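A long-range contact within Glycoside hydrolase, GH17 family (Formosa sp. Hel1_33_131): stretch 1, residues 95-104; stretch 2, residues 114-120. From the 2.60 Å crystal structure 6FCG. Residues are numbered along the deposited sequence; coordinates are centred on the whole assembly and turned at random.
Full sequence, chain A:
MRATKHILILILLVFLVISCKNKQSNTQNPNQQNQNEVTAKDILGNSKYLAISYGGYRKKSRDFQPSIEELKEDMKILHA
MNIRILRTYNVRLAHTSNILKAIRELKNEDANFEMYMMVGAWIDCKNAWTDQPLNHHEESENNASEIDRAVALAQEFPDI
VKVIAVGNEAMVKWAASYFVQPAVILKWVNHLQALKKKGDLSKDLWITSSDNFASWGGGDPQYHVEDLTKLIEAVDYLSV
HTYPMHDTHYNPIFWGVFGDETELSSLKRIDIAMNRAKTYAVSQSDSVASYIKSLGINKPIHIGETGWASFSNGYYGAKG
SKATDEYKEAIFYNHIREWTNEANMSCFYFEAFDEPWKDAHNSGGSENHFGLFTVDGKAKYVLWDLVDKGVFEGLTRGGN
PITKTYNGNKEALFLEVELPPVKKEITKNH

Stretch 1, residues 95-104: HTSNILKAIR
Stretch 2 (114-120) EMYMMVG

A single methionine takes part in four of the six residue contacts: Met117 touches four helix residues, and its methyl carbon CE lies 3.4 Å from Ile99 CG2, 3.5 Å from Leu100 CD2 and 3.9 Å from Ile103 CD1. Helix 95-104 packs against strand 116-120 with N-to-C directions nearly antiparallel (168°) and axes 10.2 Å apart at closest approach. The register therefore runs in reverse: Thr96 CA lies 7.7 Å from Val119 CA, Leu100 CA 8.2 Å from Met117 CA, and Ile103 CA 6.9 Å from Met115 CA.

From Thr96 the helix is regular, with phi/psi near -64/-43 (psi -30 at Asn98; His95 at -41/-52) and i to i+4 bonds such as Ile103 N to Ile99 O (2.9 Å). Along the extended segment (phi -148 to -92, psi 108 to 163 over Met115 to Gly120), the CA-to-CB bonds of Met115, Met117 and Val119 point toward the helix, and that of Tyr116 points away; Tyr116 OH donates to Glu114 OE2 (2.9 Å).

Met117 reaches across in a t, t, m conformation (-171°, 166°, -45°). Ile99, Leu100 and Ile103 all adopt m, t. Leu100 leaves the backbone sideways, but its end comes nearer the strand. Met115 starts toward the helix, then its t, p, p chain leads away, leaving CG 3.7 Å from Ile103 CD1. Thr96 (m) places CG2 4.0 Å from Met117 SD and 4.2 Å from CG1 of Val119 (t). No hydrogen bond crosses the interface, which buries 317 Å², both sides summed, through side-chain packing.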

# COMPACT_ATOMS: atom_id res chain seq x y z
N HIS A 95 -3.39 8.30 -44.76
CA HIS A 95 -4.73 8.17 -44.20
C HIS A 95 -5.73 9.28 -44.59
O HIS A 95 -6.81 8.99 -45.06
CB HIS A 95 -4.55 8.04 -42.68
CG HIS A 95 -5.82 7.97 -41.90
ND1 HIS A 95 -6.26 9.01 -41.10
CD2 HIS A 95 -6.71 6.97 -41.74
CE1 HIS A 95 -7.39 8.67 -40.51
NE2 HIS A 95 -7.69 7.44 -40.90
N THR A 96 -5.38 10.55 -44.41
CA THR A 96 -6.30 11.64 -44.66
C THR A 96 -6.62 11.76 -46.13
O THR A 96 -7.75 11.98 -46.52
CB THR A 96 -5.71 12.95 -44.14
OG1 THR A 96 -5.64 12.87 -42.71
CG2 THR A 96 -6.52 14.18 -44.59
N SER A 97 -5.58 11.68 -46.94
CA SER A 97 -5.68 11.67 -48.38
C SER A 97 -6.58 10.53 -48.86
O SER A 97 -7.40 10.70 -49.76
CB SER A 97 -4.26 11.57 -48.97
OG SER A 97 -4.26 11.27 -50.34
N ASN A 98 -6.42 9.37 -48.27
CA ASN A 98 -7.27 8.24 -48.64
C ASN A 98 -8.73 8.42 -48.22
O ASN A 98 -9.62 7.91 -48.91
CB ASN A 98 -6.70 6.92 -48.11
CG ASN A 98 -5.39 6.57 -48.79
OD1 ASN A 98 -5.18 6.88 -49.96
ND2 ASN A 98 -4.54 5.89 -48.08
N ILE A 99 -8.99 9.15 -47.14
CA ILE A 99 -10.36 9.41 -46.73
C ILE A 99 -11.02 10.30 -47.77
O ILE A 99 -12.16 10.07 -48.17
CB ILE A 99 -10.44 10.03 -45.34
CG1 ILE A 99 -9.90 9.01 -44.31
CG2 ILE A 99 -11.88 10.37 -44.96
CD1 ILE A 99 -9.62 9.58 -42.94
N LEU A 100 -10.29 11.30 -48.23
CA LEU A 100 -10.80 12.18 -49.28
C LEU A 100 -11.08 11.40 -50.55
O LEU A 100 -12.15 11.59 -51.15
CB LEU A 100 -9.84 13.34 -49.51
CG LEU A 100 -9.75 14.35 -48.36
CD1 LEU A 100 -8.52 15.23 -48.47
CD2 LEU A 100 -11.00 15.22 -48.27
N LYS A 101 -10.20 10.47 -50.93
CA LYS A 101 -10.43 9.62 -52.10
C LYS A 101 -11.70 8.78 -51.97
O LYS A 101 -12.49 8.66 -52.93
CB LYS A 101 -9.22 8.71 -52.42
CG LYS A 101 -8.11 9.49 -53.10
CD LYS A 101 -6.79 8.73 -53.24
CE LYS A 101 -5.71 9.77 -53.55
NZ LYS A 101 -4.38 9.16 -53.76
N ALA A 102 -11.86 8.23 -50.78
CA ALA A 102 -12.99 7.41 -50.44
C ALA A 102 -14.28 8.18 -50.51
O ALA A 102 -15.26 7.68 -51.05
CB ALA A 102 -12.82 6.83 -49.05
N ILE A 103 -14.29 9.39 -49.95
CA ILE A 103 -15.48 10.22 -49.97
C ILE A 103 -15.80 10.58 -51.41
O ILE A 103 -16.96 10.52 -51.81
CB ILE A 103 -15.33 11.49 -49.10
CG1 ILE A 103 -15.22 11.07 -47.61
CG2 ILE A 103 -16.51 12.44 -49.28
CD1 ILE A 103 -14.90 12.20 -46.66
N ARG A 104 -14.77 10.92 -52.20
CA ARG A 104 -14.98 11.25 -53.61
C ARG A 104 -15.62 10.09 -54.36
O ARG A 104 -16.63 10.30 -55.05
CB ARG A 104 -13.72 11.69 -54.31
CG ARG A 104 -13.98 12.07 -55.76
CD ARG A 104 -12.76 12.56 -56.51
NE ARG A 104 -12.22 13.93 -56.30
CZ ARG A 104 -12.84 15.04 -55.85
NH1 ARG A 104 -14.14 15.09 -55.45
NH2 ARG A 104 -12.09 16.14 -55.78
N GLU A 114 -23.03 12.98 -48.84
CA GLU A 114 -22.53 14.28 -48.39
C GLU A 114 -21.64 14.01 -47.15
O GLU A 114 -22.09 13.42 -46.18
CB GLU A 114 -23.73 15.14 -48.05
CG GLU A 114 -23.48 16.63 -47.92
CD GLU A 114 -24.71 17.42 -47.41
OE1 GLU A 114 -25.65 16.82 -46.81
OE2 GLU A 114 -24.74 18.66 -47.61
N MET A 115 -20.35 14.32 -47.24
CA MET A 115 -19.45 14.24 -46.09
C MET A 115 -18.42 15.33 -46.27
O MET A 115 -17.82 15.44 -47.34
CB MET A 115 -18.75 12.88 -45.99
CG MET A 115 -17.99 12.66 -44.68
SD MET A 115 -19.05 12.53 -43.23
CE MET A 115 -19.80 10.94 -43.50
N TYR A 116 -18.20 16.12 -45.22
CA TYR A 116 -17.20 17.19 -45.23
C TYR A 116 -16.07 16.89 -44.28
O TYR A 116 -16.17 16.01 -43.42
CB TYR A 116 -17.86 18.48 -44.85
CG TYR A 116 -18.99 18.80 -45.77
CD1 TYR A 116 -18.75 19.24 -47.07
CD2 TYR A 116 -20.30 18.62 -45.37
CE1 TYR A 116 -19.79 19.51 -47.93
CE2 TYR A 116 -21.35 18.90 -46.23
CZ TYR A 116 -21.09 19.36 -47.49
OH TYR A 116 -22.15 19.61 -48.33
N MET A 117 -14.96 17.60 -44.46
CA MET A 117 -13.75 17.35 -43.68
C MET A 117 -13.08 18.59 -43.12
O MET A 117 -12.92 19.59 -43.81
CB MET A 117 -12.73 16.59 -44.52
CG MET A 117 -11.53 16.10 -43.71
SD MET A 117 -10.44 14.86 -44.50
CE MET A 117 -11.62 13.72 -45.18
N MET A 118 -12.70 18.50 -41.84
CA MET A 118 -11.78 19.41 -41.14
C MET A 118 -10.42 18.75 -41.18
O MET A 118 -10.24 17.72 -40.54
CB MET A 118 -12.24 19.60 -39.70
CG MET A 118 -11.35 20.46 -38.82
SD MET A 118 -11.93 20.48 -37.10
CE MET A 118 -10.55 21.33 -36.34
N VAL A 119 -9.49 19.27 -41.99
CA VAL A 119 -8.18 18.64 -42.19
C VAL A 119 -7.17 19.19 -41.23
O VAL A 119 -6.95 20.39 -41.17
CB VAL A 119 -7.65 18.81 -43.61
CG1 VAL A 119 -6.22 18.32 -43.72
CG2 VAL A 119 -8.51 18.05 -44.58
N GLY A 120 -6.54 18.29 -40.49
CA GLY A 120 -5.50 18.63 -39.53
C GLY A 120 -4.13 18.57 -40.16
O GLY A 120 -3.75 17.56 -40.77